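PDB 2R79: periplasmic binding protein from Pseudomonas aeruginosa, which binds heme in the periplasm and probably delivers it to an inner-membrane transporter for uptake into the cell. Local coordinates for residues R126-A129 with D130-A134. Sequence-based numbering, arbitrary orientation.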
ATOM      1  N   ARG A 126      32.121  -4.150  18.279  1.00 26.85           N
ATOM      2  CA  ARG A 126      33.450  -4.651  17.952  1.00 27.97           C
ATOM      3  C   ARG A 126      33.485  -5.073  16.491  1.00 27.61           C
ATOM      4  O   ARG A 126      34.469  -4.855  15.782  1.00 29.53           O
ATOM      5  CB  ARG A 126      33.814  -5.842  18.843  1.00 30.84           C
ATOM      6  CG  ARG A 126      35.289  -6.211  18.770  1.00 38.66           C
ATOM      7  CD  ARG A 126      35.673  -7.282  19.775  1.00 42.11           C
ATOM      8  NE  ARG A 126      35.356  -8.624  19.303  1.00 44.98           N
ATOM      9  CZ  ARG A 126      35.507  -9.720  20.034  1.00 45.96           C
ATOM     10  NH1 ARG A 126      35.970  -9.629  21.273  1.00 48.04           N
ATOM     11  NH2 ARG A 126      35.196 -10.905  19.532  1.00 48.21           N
ATOM     12  N   ARG A 127      32.390  -5.669  16.044  1.00 26.30           N
ATOM     13  CA  ARG A 127      32.260  -6.128  14.674  1.00 25.56           C
ATOM     14  C   ARG A 127      32.193  -4.941  13.713  1.00 25.23           C
ATOM     15  O   ARG A 127      32.737  -4.992  12.603  1.00 24.46           O
ATOM     16  CB  ARG A 127      30.993  -6.966  14.556  1.00 29.39           C
ATOM     17  CG  ARG A 127      30.751  -7.555  13.192  1.00 35.89           C
ATOM     18  CD  ARG A 127      29.337  -8.118  13.109  1.00 43.61           C
ATOM     19  NE  ARG A 127      29.023  -8.582  11.764  1.00 49.67           N
ATOM     20  CZ  ARG A 127      27.793  -8.823  11.326  1.00 53.07           C
ATOM     21  NH1 ARG A 127      26.754  -8.639  12.133  1.00 54.27           N
ATOM     22  NH2 ARG A 127      27.604  -9.242  10.079  1.00 55.28           N
ATOM     23  N   GLN A 128      31.516  -3.876  14.143  1.00 22.78           N
ATOM     24  CA  GLN A 128      31.374  -2.673  13.328  1.00 19.80           C
ATOM     25  C   GLN A 128      32.749  -2.017  13.155  1.00 19.46           C
ATOM     26  O   GLN A 128      33.089  -1.574  12.062  1.00 20.46           O
ATOM     27  CB  GLN A 128      30.392  -1.706  13.994  1.00 17.22           C
ATOM     28  CG  GLN A 128      30.217  -0.352  13.310  1.00 18.96           C
ATOM     29  CD  GLN A 128      29.643  -0.453  11.903  1.00 21.17           C
ATOM     30  OE1 GLN A 128      30.376  -0.370  10.914  1.00 23.13           O
ATOM     31  NE2 GLN A 128      28.330  -0.640  11.808  1.00 15.08           N
ATOM     32  N   ALA A 129      33.537  -1.991  14.227  1.00 16.18           N
ATOM     33  CA  ALA A 129      34.876  -1.401  14.204  1.00 19.69           C
ATOM     34  C   ALA A 129      35.842  -2.178  13.316  1.00 21.62           C
ATOM     35  O   ALA A 129      36.689  -1.590  12.649  1.00 25.40           O
ATOM     36  CB  ALA A 129      35.439  -1.311  15.621  1.00 17.46           C
ATOM     37  N   ASP A 130      35.728  -3.500  13.321  1.00 24.04           N
ATOM     38  CA  ASP A 130      36.588  -4.331  12.490  1.00 24.42           C
ATOM     39  C   ASP A 130      36.257  -4.146  11.014  1.00 23.31           C
ATOM     40  O   ASP A 130      37.147  -4.141  10.163  1.00 24.53           O
ATOM     41  CB  ASP A 130      36.431  -5.806  12.874  1.00 27.13           C
ATOM     42  CG  ASP A 130      37.217  -6.174  14.126  1.00 32.26           C
ATOM     43  OD1 ASP A 130      37.816  -5.277  14.761  1.00 33.21           O
ATOM     44  OD2 ASP A 130      37.234  -7.374  14.475  1.00 36.41           O
ATOM     45  N   TRP A 131      34.969  -4.001  10.709  1.00 21.94           N
ATOM     46  CA  TRP A 131      34.523  -3.804   9.332  1.00 18.93           C
ATOM     47  C   TRP A 131      35.084  -2.470   8.835  1.00 19.59           C
ATOM     48  O   TRP A 131      35.552  -2.354   7.699  1.00 20.62           O
ATOM     49  CB  TRP A 131      32.997  -3.782   9.288  1.00 18.42           C
ATOM     50  CG  TRP A 131      32.408  -3.578   7.937  1.00 18.18           C
ATOM     51  CD1 TRP A 131      32.022  -4.545   7.059  1.00 19.59           C
ATOM     52  CD2 TRP A 131      32.112  -2.322   7.309  1.00 16.84           C
ATOM     53  NE1 TRP A 131      31.500  -3.971   5.923  1.00 19.66           N
ATOM     54  CE2 TRP A 131      31.544  -2.608   6.049  1.00 16.38           C
ATOM     55  CE3 TRP A 131      32.273  -0.984   7.688  1.00 16.06           C
ATOM     56  CZ2 TRP A 131      31.135  -1.607   5.165  1.00 17.19           C
ATOM     57  CZ3 TRP A 131      31.865   0.018   6.804  1.00 15.93           C
ATOM     58  CH2 TRP A 131      31.303  -0.302   5.559  1.00 14.63           C
ATOM     59  N   ILE A 132      35.035  -1.463   9.696  1.00 18.50           N
ATOM     60  CA  ILE A 132      35.550  -0.150   9.340  1.00 21.65           C
ATOM     61  C   ILE A 132      37.059  -0.197   9.087  1.00 21.94           C
ATOM     62  O   ILE A 132      37.551   0.380   8.119  1.00 21.53           O
ATOM     63  CB  ILE A 132      35.234   0.890  10.450  1.00 21.16           C
ATOM     64  CG1 ILE A 132      33.725   1.156  10.484  1.00 21.29           C
ATOM     65  CG2 ILE A 132      35.995   2.184  10.190  1.00 18.41           C
ATOM     66  CD1 ILE A 132      33.268   2.016  11.626  1.00 23.43           C
ATOM     67  N   ALA A 133      37.791  -0.889   9.954  1.00 22.95           N
ATOM     68  CA  ALA A 133      39.236  -1.003   9.803  1.00 23.81           C
ATOM     69  C   ALA A 133      39.582  -1.564   8.429  1.00 24.03           C
ATOM     70  O   ALA A 133      40.484  -1.071   7.751  1.00 24.42           O
ATOM     71  CB  ALA A 133      39.809  -1.904  10.898  1.00 24.24           C
ATOM     72  N   ALA A 134      38.856  -2.595   8.017  1.00 23.05           N
ATOM     73  CA  ALA A 134      39.091  -3.213   6.724  1.00 23.81           C
ATOM     74  C   ALA A 134      38.702  -2.276   5.584  1.00 25.64           C
ATOM     75  O   ALA A 134      39.360  -2.242   4.547  1.00 28.70           O
ATOM     76  CB  ALA A 134      38.302  -4.509   6.620  1.00 22.74           C
TER
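Gln-128 meets Trp-131 and Ile-132, three and four residues further along helix 111-135, with the carbonyl end of its side chain. From CB the chain leaves with CG anti to the backbone N (chi1 176°), then turns about the CB-CG bond (chi2 63°), which brings the amide round toward the next turn. CB, CG, CD and NE2 come within 4.2 Å of nothing in 130-134; OE1 does the touching, 3.7 Å from CG1 and 3.8 Å from CD1 of Ile-132. The same oxygen lies 3.8 Å from CE3 of Trp-131, approaching the indole obliquely. The Gln-128 and Trp-131 side chains run next to each other in the same direction, with amide and ring planes 84° apart. Gln-128 is buried, and its OE1 is satisfied by a hydrogen bond with Ser-256 OG on helix 248-259. Trp-131 in turn gives its NE1 hydrogen to the backbone oxygen of Lys-264, a bond that should limit rotation of the ring. Ile-132 CG1 lies at the edge of the indole, in its plane, and also packs 3.2 Å from the Gln-128 carbonyl O. That carbonyl accepts the Ile-132 N-H at 3.1 Å, one of four successive i to i+4 bonds whose donors are Asp-130 through Ala-133. On the exposed side, Asp-130 OD1 lies 3.5 Å from Arg-126 O, while OD2 remains 5.3 Å from Arg-126 NE, too far for a salt bridge. The pattern is that of an amphipathic alpha-helix, set against helix 248-259 and the following loop, away from the heme pocket. Helix 111-135 joins the lobe of the four-stranded parallel sheet to the lobe whose sheet begins at 143-150, consistent with the long linker helix of class III periplasmic binding proteins.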